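Local structure of nitrilotriacetate monooxygenase (3SDO) at residues 9-14 with 424-429; 52-57 with 411-416; 273-278 with 380-385. The protein probably acts as a flavin-dependent monooxygenase, using FMN and molecular oxygen to oxidise a substrate, as in the nitrilotriacetate monooxygenase family. All coordinates share one frame; numbering follows the deposited sequence.

In the fold
All three contacts belong to one barrel of parallel strands with helices around it, the fold of the luciferase-like monooxygenases. The centres of interactions 1 and 2 lie about 8 Å apart, those of interactions 2 and 3 about 12 Å, and those of interactions 1 and 3 about 17 Å. Along the chain 273-278 with 380-385 is nested inside 52-57 with 411-416, itself inside 9-14 with 424-429. Neighbouring strands 11-15 and 56-59 join interactions 1 and 2; helices 401-418 and 375-387 join interactions 2 and 3. In interactions 1 and 2 the C-terminal part packs against the first strands, in interaction 3 helix 375-387 on a later one, all away from the predicted FMN-binding residues.

Interaction 1: 9-14 with 424-429; sequences HIHFGV and PVRRGA
His9 and Arg426 meet between backbones that stay well apart, the closest alpha carbons being His9 CA and Pro424 CA at 9.0 Å, so side chains make the contact. With CG swung opposite the backbone nitrogen (chi1 176°), the His9 ring presents a face to the arginine. Over the middle of that face sits Arg426 CD, 3.2 Å from the ring centroid, a close CH-pi contact. A bend at chi3 then lays the guanidinium flat on the ring but displaced from it, centres 4.6 Å apart and planes at 19°. His11 comes in differently: its ring is nearly perpendicular to the guanidinium, and His11 CE1 lies over the guanidinium face, 3.8 Å from Arg426 NH2. Polar partners beyond the two segments fix both groups. Asp423 N hydrogen-bonds to His9 ND1, and Arg426 NH2 hydrogen-bonds to His434 O, while the His9 ring also meets that of Phe422. Here the loop after helix 401-418 folds across the start of strand 11-15, at the N-terminal end of the strands of a TIM-like barrel, the end where such enzymes do not place their active site.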
ATOM      1  N   HIS A   9     -20.835 -20.784  14.276  1.00 20.67           N
ATOM      2  CA  HIS A   9     -19.670 -20.460  13.476  1.00 20.26           C
ATOM      3  C   HIS A   9     -18.648 -19.572  14.220  1.00 19.37           C
ATOM      4  O   HIS A   9     -18.981 -18.498  14.740  1.00 19.78           O
ATOM      5  CB  HIS A   9     -20.102 -19.801  12.169  1.00 19.34           C
ATOM      6  CG  HIS A   9     -18.962 -19.340  11.326  1.00 18.29           C
ATOM      7  ND1 HIS A   9     -18.237 -20.187  10.513  1.00 16.60           N
ATOM      8  CD2 HIS A   9     -18.412 -18.112  11.178  1.00 18.14           C
ATOM      9  CE1 HIS A   9     -17.293 -19.497   9.900  1.00 17.38           C
ATOM     10  NE2 HIS A   9     -17.377 -18.234  10.288  1.00 18.66           N
ATOM     11  N   ILE A  10     -17.410 -20.039  14.253  1.00 18.86           N
ATOM     12  CA  ILE A  10     -16.297 -19.282  14.804  1.00 18.08           C
ATOM     13  C   ILE A  10     -15.573 -18.583  13.659  1.00 17.98           C
ATOM     14  O   ILE A  10     -15.110 -19.239  12.719  1.00 18.04           O
ATOM     15  CB  ILE A  10     -15.346 -20.201  15.586  1.00 18.86           C
ATOM     16  CG1 ILE A  10     -16.112 -20.842  16.753  1.00 18.26           C
ATOM     17  CG2 ILE A  10     -14.080 -19.422  16.051  1.00 16.35           C
ATOM     18  CD1 ILE A  10     -15.318 -21.900  17.517  1.00 18.52           C
ATOM     19  N   HIS A  11     -15.531 -17.245  13.693  1.00 17.12           N
ATOM     20  CA  HIS A  11     -14.825 -16.488  12.657  1.00 16.60           C
ATOM     21  C   HIS A  11     -13.307 -16.621  12.839  1.00 17.25           C
ATOM     22  O   HIS A  11     -12.815 -16.651  13.963  1.00 17.36           O
ATOM     23  CB  HIS A  11     -15.194 -14.991  12.716  1.00 16.89           C
ATOM     24  CG  HIS A  11     -16.663 -14.704  12.597  1.00 17.73           C
ATOM     25  ND1 HIS A  11     -17.310 -14.631  11.378  1.00 17.87           N
ATOM     26  CD2 HIS A  11     -17.603 -14.446  13.541  1.00 17.97           C
ATOM     27  CE1 HIS A  11     -18.593 -14.366  11.585  1.00 19.46           C
ATOM     28  NE2 HIS A  11     -18.795 -14.238  12.886  1.00 18.67           N
ATOM     29  N   PHE A  12     -12.562 -16.644  11.739  1.00 18.17           N
ATOM     30  CA  PHE A  12     -11.099 -16.615  11.798  1.00 17.70           C
ATOM     31  C   PHE A  12     -10.511 -15.582  10.884  1.00 17.76           C
ATOM     32  O   PHE A  12     -10.980 -15.371   9.753  1.00 17.96           O
ATOM     33  CB  PHE A  12     -10.519 -17.963  11.405  1.00 17.98           C
ATOM     34  CG  PHE A  12     -10.768 -19.033  12.428  1.00 17.72           C
ATOM     35  CD1 PHE A  12      -9.890 -19.226  13.457  1.00 16.41           C
ATOM     36  CD2 PHE A  12     -11.902 -19.815  12.358  1.00 18.04           C
ATOM     37  CE1 PHE A  12     -10.125 -20.206  14.423  1.00 19.02           C
ATOM     38  CE2 PHE A  12     -12.140 -20.791  13.281  1.00 19.00           C
ATOM     39  CZ  PHE A  12     -11.244 -20.983  14.338  1.00 19.60           C
ATOM     40  N   GLY A  13      -9.437 -14.978  11.366  1.00 18.14           N
ATOM     41  CA  GLY A  13      -8.533 -14.191  10.536  1.00 17.70           C
ATOM     42  C   GLY A  13      -7.156 -14.816  10.619  1.00 17.76           C
ATOM     43  O   GLY A  13      -6.860 -15.527  11.574  1.00 18.04           O
ATOM     44  N   VAL A  14      -6.294 -14.531   9.650  1.00 17.58           N
ATOM     45  CA  VAL A  14      -4.902 -14.991   9.724  1.00 17.93           C
ATOM     46  C   VAL A  14      -3.936 -13.822   9.578  1.00 18.37           C
ATOM     47  O   VAL A  14      -3.987 -13.049   8.600  1.00 17.73           O
ATOM     48  CB  VAL A  14      -4.606 -16.144   8.707  1.00 17.14           C
ATOM     49  CG1 VAL A  14      -4.868 -15.711   7.271  1.00 18.14           C
ATOM     50  CG2 VAL A  14      -3.223 -16.653   8.864  1.00 16.54           C
ATOM     51  N   PRO A 424     -17.241 -23.485   6.494  1.00 24.52           N
ATOM     52  CA  PRO A 424     -16.181 -23.070   5.569  1.00 25.60           C
ATOM     53  C   PRO A 424     -16.659 -22.406   4.261  1.00 26.67           C
ATOM     54  O   PRO A 424     -15.835 -21.826   3.518  1.00 26.32           O
ATOM     55  CB  PRO A 424     -15.463 -24.395   5.258  1.00 26.12           C
ATOM     56  CG  PRO A 424     -16.500 -25.432   5.420  1.00 26.38           C
ATOM     57  CD  PRO A 424     -17.450 -24.949   6.474  1.00 25.42           C
ATOM     58  N   VAL A 425     -17.964 -22.485   3.992  1.00 27.68           N
ATOM     59  CA  VAL A 425     -18.555 -21.932   2.778  1.00 29.36           C
ATOM     60  C   VAL A 425     -19.616 -20.895   3.099  1.00 30.49           C
ATOM     61  O   VAL A 425     -20.676 -20.890   2.506  1.00 32.02           O
ATOM     62  CB  VAL A 425     -19.179 -23.044   1.892  1.00 30.29           C
ATOM     63  CG1 VAL A 425     -18.069 -23.895   1.262  1.00 30.97           C
ATOM     64  CG2 VAL A 425     -20.171 -23.900   2.681  1.00 31.05           C
ATOM     65  N   ARG A 426     -19.335 -20.018   4.051  1.00 31.24           N
ATOM     66  CA  ARG A 426     -20.186 -18.866   4.289  1.00 31.55           C
ATOM     67  C   ARG A 426     -20.207 -18.009   3.052  1.00 32.81           C
ATOM     68  O   ARG A 426     -19.166 -17.671   2.487  1.00 32.84           O
ATOM     69  CB  ARG A 426     -19.692 -18.032   5.470  1.00 30.58           C
ATOM     70  CG  ARG A 426     -20.172 -18.549   6.795  1.00 29.11           C
ATOM     71  CD  ARG A 426     -19.456 -17.863   7.971  1.00 26.12           C
ATOM     72  NE  ARG A 426     -19.843 -16.469   8.200  1.00 22.17           N
ATOM     73  CZ  ARG A 426     -21.013 -16.089   8.713  1.00 20.31           C
ATOM     74  NH1 ARG A 426     -21.932 -16.996   9.013  1.00 20.07           N
ATOM     75  NH2 ARG A 426     -21.286 -14.795   8.908  1.00 19.50           N
ATOM     76  N   ARG A 427     -21.412 -17.670   2.629  1.00 34.68           N
ATOM     77  CA  ARG A 427     -21.585 -16.917   1.423  1.00 36.42           C
ATOM     78  C   ARG A 427     -21.553 -15.462   1.814  1.00 37.15           C
ATOM     79  O   ARG A 427     -22.013 -15.077   2.896  1.00 38.03           O
ATOM     80  CB  ARG A 427     -22.894 -17.286   0.723  1.00 37.77           C
ATOM     81  N   GLY A 428     -20.955 -14.655   0.957  1.00 37.15           N
ATOM     82  CA  GLY A 428     -20.876 -13.228   1.217  1.00 36.68           C
ATOM     83  C   GLY A 428     -19.827 -12.627   0.331  1.00 35.22           C
ATOM     84  O   GLY A 428     -18.719 -13.141   0.249  1.00 36.97           O
ATOM     85  N   ALA A 429     -20.190 -11.551  -0.350  1.00 34.07           N
ATOM     86  CA  ALA A 429     -19.279 -10.885  -1.248  1.00 32.52           C
ATOM     87  C   ALA A 429     -18.229 -10.112  -0.465  1.00 29.75           C
ATOM     88  O   ALA A 429     -17.063 -10.095  -0.867  1.00 32.11           O
ATOM     89  CB  ALA A 429     -20.064  -9.954  -2.192  1.00 34.21           C
TER

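Interaction 2: 52-57 with 411-416; sequences AGIAFA and HVLPVL
Leu413 reaches from helix 401-418 to Ala52 and Ile54, in the short connection where a barrel helix, 39-51, hands over to the next strand, 56-59, of this TIM-like fold. The helix end is closed by a Schellman motif: Gly53, at a phi of 87°, turns the chain out of the helix, with two bonds back into its last turn.

Ala52 and Ile54 meet Leu413 in distinct ways. Ala52 directs its methyl at the helix, and Leu413 answers with a side chain that also leaves its backbone toward the connection. Because Leu413 CD1 continues the chain in an extended line (chi2 -179°), that methyl is the end that touches: Leu413 CD1 lies 3.8 Å from Ala52 CB. Ile54 starts out across this direction, and its CG1 flank, rather than its beta-branched methyl, approaches Leu413 CD1 at 4.2 Å. The other branch goes elsewhere, with Leu413 CD2 resting 3.8 Å from Phe12 CE2 on strand 11-15. One leucine therefore serves both the connection and the neighbouring strand, and Phe408 and Phe422 also touch it.

Ala52 and Ile54 pack as well on Val409, one turn earlier in the helix. The helix is kinked here, since the N of Pro414 makes no bond to the preceding turn; the bond from Leu416 N to Val412 O is 3.0 Å long. Besides the alanine methyl, Leu413 CD1 also sits against a backbone carbonyl, in a van der Waals contact of 3.7 Å with Ala52 O.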
ATOM      1  N   ALA A  52      -9.853 -22.373   2.678  1.00 19.29           N
ATOM      2  CA  ALA A  52     -10.327 -23.026   3.908  1.00 18.96           C
ATOM      3  C   ALA A  52     -11.512 -22.290   4.557  1.00 18.92           C
ATOM      4  O   ALA A  52     -12.082 -22.747   5.560  1.00 19.29           O
ATOM      5  CB  ALA A  52      -9.150 -23.116   4.904  1.00 18.97           C
ATOM      6  N   GLY A  53     -11.869 -21.137   4.010  1.00 18.67           N
ATOM      7  CA  GLY A  53     -12.947 -20.336   4.573  1.00 19.00           C
ATOM      8  C   GLY A  53     -12.558 -19.370   5.681  1.00 18.41           C
ATOM      9  O   GLY A  53     -13.423 -18.850   6.388  1.00 18.70           O
ATOM     10  N   ILE A  54     -11.269 -19.094   5.819  1.00 17.68           N
ATOM     11  CA  ILE A  54     -10.812 -18.059   6.736  1.00 17.31           C
ATOM     12  C   ILE A  54     -11.286 -16.693   6.211  1.00 16.71           C
ATOM     13  O   ILE A  54     -11.197 -16.395   5.033  1.00 15.67           O
ATOM     14  CB  ILE A  54      -9.272 -18.152   6.968  1.00 16.64           C
ATOM     15  CG1 ILE A  54      -8.963 -19.421   7.747  1.00 17.89           C
ATOM     16  CG2 ILE A  54      -8.738 -16.950   7.742  1.00 16.87           C
ATOM     17  CD1 ILE A  54      -7.467 -19.707   7.975  1.00 17.04           C
ATOM     18  N   ALA A  55     -11.829 -15.882   7.099  1.00 17.25           N
ATOM     19  CA  ALA A  55     -12.567 -14.657   6.690  1.00 16.81           C
ATOM     20  C   ALA A  55     -11.668 -13.519   6.195  1.00 16.61           C
ATOM     21  O   ALA A  55     -12.070 -12.739   5.329  1.00 16.46           O
ATOM     22  CB  ALA A  55     -13.389 -14.146   7.854  1.00 17.34           C
ATOM     23  N   PHE A  56     -10.492 -13.357   6.795  1.00 16.30           N
ATOM     24  CA  PHE A  56      -9.610 -12.245   6.390  1.00 16.31           C
ATOM     25  C   PHE A  56      -8.137 -12.582   6.604  1.00 16.48           C
ATOM     26  O   PHE A  56      -7.803 -13.412   7.450  1.00 16.60           O
ATOM     27  CB  PHE A  56      -9.994 -10.909   7.085  1.00 15.52           C
ATOM     28  CG  PHE A  56      -9.895 -10.936   8.559  1.00 16.34           C
ATOM     29  CD1 PHE A  56     -10.926 -11.448   9.315  1.00 14.97           C
ATOM     30  CD2 PHE A  56      -8.747 -10.477   9.220  1.00 14.85           C
ATOM     31  CE1 PHE A  56     -10.831 -11.490  10.706  1.00 17.31           C
ATOM     32  CE2 PHE A  56      -8.652 -10.527  10.587  1.00 17.56           C
ATOM     33  CZ  PHE A  56      -9.684 -11.043  11.338  1.00 17.39           C
ATOM     34  N   ALA A  57      -7.290 -11.972   5.777  1.00 15.84           N
ATOM     35  CA  ALA A  57      -5.847 -11.924   5.981  1.00 16.04           C
ATOM     36  C   ALA A  57      -5.532 -10.566   6.605  1.00 16.72           C
ATOM     37  O   ALA A  57      -6.090  -9.549   6.174  1.00 16.91           O
ATOM     38  CB  ALA A  57      -5.092 -12.102   4.627  1.00 16.40           C
ATOM     39  N   HIS A 411      -6.379 -29.863   9.558  1.00 24.31           N
ATOM     40  CA  HIS A 411      -6.700 -30.713  10.697  1.00 24.76           C
ATOM     41  C   HIS A 411      -7.623 -30.104  11.737  1.00 23.19           C
ATOM     42  O   HIS A 411      -8.437 -30.807  12.285  1.00 24.14           O
ATOM     43  CB  HIS A 411      -5.421 -31.239  11.326  1.00 25.85           C
ATOM     44  CG  HIS A 411      -4.597 -32.021  10.360  1.00 31.65           C
ATOM     45  ND1 HIS A 411      -3.405 -31.552   9.853  1.00 38.93           N
ATOM     46  CD2 HIS A 411      -4.857 -33.180   9.711  1.00 36.34           C
ATOM     47  CE1 HIS A 411      -2.932 -32.423   8.976  1.00 41.03           C
ATOM     48  NE2 HIS A 411      -3.796 -33.418   8.870  1.00 41.96           N
ATOM     49  N   VAL A 412      -7.527 -28.810  12.004  1.00 21.56           N
ATOM     50  CA  VAL A 412      -8.394 -28.210  13.002  1.00 19.87           C
ATOM     51  C   VAL A 412      -9.758 -27.788  12.448  1.00 19.56           C
ATOM     52  O   VAL A 412     -10.804 -28.136  13.033  1.00 17.95           O
ATOM     53  CB  VAL A 412      -7.717 -27.045  13.734  1.00 19.99           C
ATOM     54  CG1 VAL A 412      -8.650 -26.507  14.772  1.00 18.82           C
ATOM     55  CG2 VAL A 412      -6.405 -27.526  14.387  1.00 19.54           C
ATOM     56  N   LEU A 413      -9.771 -27.072  11.321  1.00 18.89           N
ATOM     57  CA  LEU A 413     -11.040 -26.566  10.804  1.00 18.55           C
ATOM     58  C   LEU A 413     -12.076 -27.663  10.535  1.00 18.99           C
ATOM     59  O   LEU A 413     -13.239 -27.473  10.843  1.00 19.30           O
ATOM     60  CB  LEU A 413     -10.830 -25.655   9.578  1.00 18.49           C
ATOM     61  CG  LEU A 413     -10.141 -24.302   9.863  1.00 19.37           C
ATOM     62  CD1 LEU A 413      -9.978 -23.433   8.577  1.00 19.35           C
ATOM     63  CD2 LEU A 413     -10.897 -23.509  10.943  1.00 19.51           C
ATOM     64  N   PRO A 414     -11.673 -28.817   9.954  1.00 19.94           N
ATOM     65  CA  PRO A 414     -12.644 -29.890   9.717  1.00 20.12           C
ATOM     66  C   PRO A 414     -13.255 -30.479  10.992  1.00 20.33           C
ATOM     67  O   PRO A 414     -14.404 -30.877  10.977  1.00 20.87           O
ATOM     68  CB  PRO A 414     -11.812 -30.941   8.972  1.00 21.11           C
ATOM     69  CG  PRO A 414     -10.768 -30.134   8.305  1.00 20.49           C
ATOM     70  CD  PRO A 414     -10.384 -29.135   9.324  1.00 19.54           C
ATOM     71  N   VAL A 415     -12.491 -30.540  12.079  1.00 20.42           N
ATOM     72  CA  VAL A 415     -13.022 -30.928  13.387  1.00 19.86           C
ATOM     73  C   VAL A 415     -14.026 -29.893  13.886  1.00 19.42           C
ATOM     74  O   VAL A 415     -15.117 -30.240  14.324  1.00 19.42           O
ATOM     75  CB  VAL A 415     -11.894 -31.095  14.440  1.00 20.13           C
ATOM     76  CG1 VAL A 415     -12.488 -31.293  15.860  1.00 18.40           C
ATOM     77  CG2 VAL A 415     -10.963 -32.244  14.038  1.00 21.64           C
ATOM     78  N   LEU A 416     -13.690 -28.616  13.785  1.00 19.57           N
ATOM     79  CA  LEU A 416     -14.655 -27.579  14.180  1.00 19.42           C
ATOM     80  C   LEU A 416     -15.943 -27.646  13.361  1.00 19.32           C
ATOM     81  O   LEU A 416     -17.049 -27.534  13.923  1.00 19.54           O
ATOM     82  CB  LEU A 416     -14.047 -26.185  14.108  1.00 19.21           C
ATOM     83  CG  LEU A 416     -13.026 -25.782  15.161  1.00 20.00           C
ATOM     84  CD1 LEU A 416     -12.417 -24.416  14.790  1.00 17.12           C
ATOM     85  CD2 LEU A 416     -13.680 -25.737  16.543  1.00 16.90           C
TER

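Interaction 3: 273-278 with 380-385; sequences IGPIVG and SEMIRW
Ile273 and Pro275 receive the end of Met382 in a purely apolar contact. The methionine is extended beyond CG, which carries its terminal methyl from the helix across to the strand side: Met382 CE lies 3.6 Å from Ile273 CD1 and 3.9 Å from Pro275 CG. Ile273 holds CG1 between its backbone nitrogen and carbonyl carbon (chi1 57°), and from there its chain crosses the methionine at a slant. The proline and methionine side chains cross at about a right angle. Phe408 of helix 401-418 touches both Pro275 and Met382, and Phe394 of strand 393-396 touches both Ile273 and Met382, so a second helix and a neighbouring strand contribute to the surroundings of the methionine.

In the TIM-like barrel, strand 268-277 runs parallel beside strand 393-396, and helix 375-387 belongs to the long connection between them, packing on the outer side of the sheet.

No polar bond crosses between the two segments; the helix carries its own polar cluster. Arg384 grips Glu381 side-on with two nitrogens, Arg384 NE to Glu381 OE1 at 3.0 Å and Arg384 NH2 to Glu381 OE2 at 2.9 Å, both belonging to one salt bridge. Glu381 OE2 also accepts from Trp385 NE1 at 3.0 Å; this indole bond and the one from Arg384 NH2 reach it from the same face of the carboxylate. Two donors on one oxygen, with a third on the other, fix the rotation of the carboxylate and hold the indole by its edge.

Further out are aromatic contacts: Trp385 meets Phe371 and Phe243 edge-to-face, and the Arg384 guanidinium makes a cation-pi contact with Phe243.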
ATOM      1  N   ILE A 273      -4.172 -16.255  18.865  1.00 20.01           N
ATOM      2  CA  ILE A 273      -3.737 -17.547  19.339  1.00 21.25           C
ATOM      3  C   ILE A 273      -2.826 -18.127  18.288  1.00 21.85           C
ATOM      4  O   ILE A 273      -2.908 -17.736  17.102  1.00 21.47           O
ATOM      5  CB  ILE A 273      -4.908 -18.534  19.600  1.00 21.95           C
ATOM      6  CG1 ILE A 273      -5.760 -18.746  18.340  1.00 21.90           C
ATOM      7  CG2 ILE A 273      -5.783 -18.011  20.714  1.00 21.89           C
ATOM      8  CD1 ILE A 273      -6.791 -19.901  18.469  1.00 21.75           C
ATOM      9  N   GLY A 274      -1.956 -19.028  18.740  1.00 22.22           N
ATOM     10  CA  GLY A 274      -0.965 -19.697  17.903  1.00 22.92           C
ATOM     11  C   GLY A 274      -0.924 -21.192  18.152  1.00 22.84           C
ATOM     12  O   GLY A 274       0.032 -21.701  18.727  1.00 22.67           O
ATOM     13  N   PRO A 275      -1.956 -21.910  17.712  1.00 22.88           N
ATOM     14  CA  PRO A 275      -2.052 -23.342  17.997  1.00 23.19           C
ATOM     15  C   PRO A 275      -1.028 -24.208  17.262  1.00 23.33           C
ATOM     16  O   PRO A 275      -0.682 -23.925  16.126  1.00 22.26           O
ATOM     17  CB  PRO A 275      -3.464 -23.688  17.513  1.00 23.21           C
ATOM     18  CG  PRO A 275      -3.754 -22.636  16.474  1.00 22.85           C
ATOM     19  CD  PRO A 275      -3.164 -21.415  17.026  1.00 23.07           C
ATOM     20  N   ILE A 276      -0.605 -25.286  17.911  1.00 23.21           N
ATOM     21  CA  ILE A 276       0.292 -26.264  17.329  1.00 23.75           C
ATOM     22  C   ILE A 276      -0.329 -27.640  17.505  1.00 24.83           C
ATOM     23  O   ILE A 276      -0.577 -28.075  18.640  1.00 24.82           O
ATOM     24  CB  ILE A 276       1.664 -26.233  18.037  1.00 23.69           C
ATOM     25  CG1 ILE A 276       2.267 -24.823  17.980  1.00 22.69           C
ATOM     26  CG2 ILE A 276       2.619 -27.284  17.436  1.00 24.12           C
ATOM     27  CD1 ILE A 276       3.656 -24.713  18.667  1.00 22.90           C
ATOM     28  N   VAL A 277      -0.583 -28.328  16.398  1.00 25.84           N
ATOM     29  CA  VAL A 277      -1.358 -29.565  16.444  1.00 26.98           C
ATOM     30  C   VAL A 277      -0.558 -30.724  15.869  1.00 28.11           C
ATOM     31  O   VAL A 277       0.310 -30.528  15.009  1.00 28.87           O
ATOM     32  CB  VAL A 277      -2.716 -29.430  15.687  1.00 27.05           C
ATOM     33  CG1 VAL A 277      -3.595 -28.342  16.354  1.00 27.07           C
ATOM     34  CG2 VAL A 277      -2.484 -29.084  14.240  1.00 26.94           C
ATOM     35  N   GLY A 278      -0.844 -31.910  16.388  1.00 28.36           N
ATOM     36  CA  GLY A 278      -0.301 -33.160  15.908  1.00 29.25           C
ATOM     37  C   GLY A 278      -1.333 -34.240  16.192  1.00 29.87           C
ATOM     38  O   GLY A 278      -2.286 -34.003  16.927  1.00 29.35           O
ATOM     39  N   SER A 380     -11.561 -28.201  21.031  1.00 17.91           N
ATOM     40  CA  SER A 380     -12.307 -28.121  22.272  1.00 17.76           C
ATOM     41  C   SER A 380     -11.975 -26.835  23.059  1.00 17.58           C
ATOM     42  O   SER A 380     -12.866 -26.227  23.632  1.00 16.57           O
ATOM     43  CB  SER A 380     -12.084 -29.357  23.151  1.00 18.43           C
ATOM     44  OG  SER A 380     -12.768 -30.495  22.627  1.00 19.30           O
ATOM     45  N   GLU A 381     -10.703 -26.437  23.068  1.00 17.78           N
ATOM     46  CA  GLU A 381     -10.277 -25.224  23.784  1.00 18.29           C
ATOM     47  C   GLU A 381     -10.790 -23.966  23.073  1.00 18.34           C
ATOM     48  O   GLU A 381     -11.258 -23.032  23.722  1.00 18.94           O
ATOM     49  CB  GLU A 381      -8.750 -25.201  23.906  1.00 18.95           C
ATOM     50  CG  GLU A 381      -8.184 -24.007  24.643  1.00 18.44           C
ATOM     51  CD  GLU A 381      -8.497 -23.982  26.137  1.00 18.75           C
ATOM     52  OE1 GLU A 381      -9.129 -24.925  26.665  1.00 19.26           O
ATOM     53  OE2 GLU A 381      -8.091 -22.995  26.791  1.00 18.04           O
ATOM     54  N   MET A 382     -10.728 -23.946  21.750  1.00 18.84           N
ATOM     55  CA  MET A 382     -11.318 -22.838  20.982  1.00 18.99           C
ATOM     56  C   MET A 382     -12.803 -22.726  21.251  1.00 18.70           C
ATOM     57  O   MET A 382     -13.323 -21.617  21.430  1.00 18.62           O
ATOM     58  CB  MET A 382     -11.081 -22.987  19.470  1.00 18.55           C
ATOM     59  CG  MET A 382      -9.598 -22.891  19.087  1.00 22.13           C
ATOM     60  SD  MET A 382      -9.273 -23.219  17.331  1.00 26.47           S
ATOM     61  CE  MET A 382      -7.483 -23.320  17.441  1.00 31.87           C
ATOM     62  N   ILE A 383     -13.488 -23.870  21.255  1.00 18.62           N
ATOM     63  CA  ILE A 383     -14.923 -23.909  21.551  1.00 18.03           C
ATOM     64  C   ILE A 383     -15.173 -23.381  22.948  1.00 18.82           C
ATOM     65  O   ILE A 383     -16.101 -22.616  23.171  1.00 18.55           O
ATOM     66  CB  ILE A 383     -15.498 -25.319  21.389  1.00 18.49           C
ATOM     67  CG1 ILE A 383     -15.630 -25.653  19.892  1.00 18.23           C
ATOM     68  CG2 ILE A 383     -16.846 -25.467  22.185  1.00 17.65           C
ATOM     69  CD1 ILE A 383     -15.772 -27.167  19.547  1.00 18.54           C
ATOM     70  N   ARG A 384     -14.319 -23.761  23.889  1.00 19.42           N
ATOM     71  CA  ARG A 384     -14.446 -23.279  25.261  1.00 19.41           C
ATOM     72  C   ARG A 384     -14.361 -21.748  25.326  1.00 19.48           C
ATOM     73  O   ARG A 384     -15.195 -21.101  25.988  1.00 19.18           O
ATOM     74  CB  ARG A 384     -13.374 -23.902  26.158  1.00 19.92           C
ATOM     75  CG  ARG A 384     -13.421 -23.401  27.595  1.00 20.77           C
ATOM     76  CD  ARG A 384     -12.492 -24.170  28.507  1.00 22.66           C
ATOM     77  NE  ARG A 384     -11.161 -23.591  28.496  1.00 22.64           N
ATOM     78  CZ  ARG A 384     -10.701 -22.680  29.350  1.00 23.37           C
ATOM     79  NH1 ARG A 384     -11.476 -22.197  30.314  1.00 24.64           N
ATOM     80  NH2 ARG A 384      -9.442 -22.240  29.231  1.00 21.97           N
ATOM     81  N   TRP A 385     -13.367 -21.170  24.643  1.00 19.18           N
ATOM     82  CA  TRP A 385     -13.199 -19.706  24.646  1.00 19.65           C
ATOM     83  C   TRP A 385     -14.439 -18.998  24.095  1.00 19.90           C
ATOM     84  O   TRP A 385     -14.853 -17.967  24.613  1.00 20.31           O
ATOM     85  CB  TRP A 385     -11.966 -19.278  23.829  1.00 19.86           C
ATOM     86  CG  TRP A 385     -10.665 -19.451  24.564  1.00 17.81           C
ATOM     87  CD1 TRP A 385     -10.249 -20.562  25.230  1.00 19.58           C
ATOM     88  CD2 TRP A 385      -9.621 -18.485  24.709  1.00 18.96           C
ATOM     89  NE1 TRP A 385      -9.020 -20.358  25.787  1.00 19.36           N
ATOM     90  CE2 TRP A 385      -8.606 -19.084  25.490  1.00 20.10           C
ATOM     91  CE3 TRP A 385      -9.432 -17.175  24.246  1.00 21.09           C
ATOM     92  CZ2 TRP A 385      -7.420 -18.424  25.814  1.00 20.81           C
ATOM     93  CZ3 TRP A 385      -8.252 -16.512  24.583  1.00 20.41           C
ATOM     94  CH2 TRP A 385      -7.257 -17.146  25.354  1.00 20.40           C
TER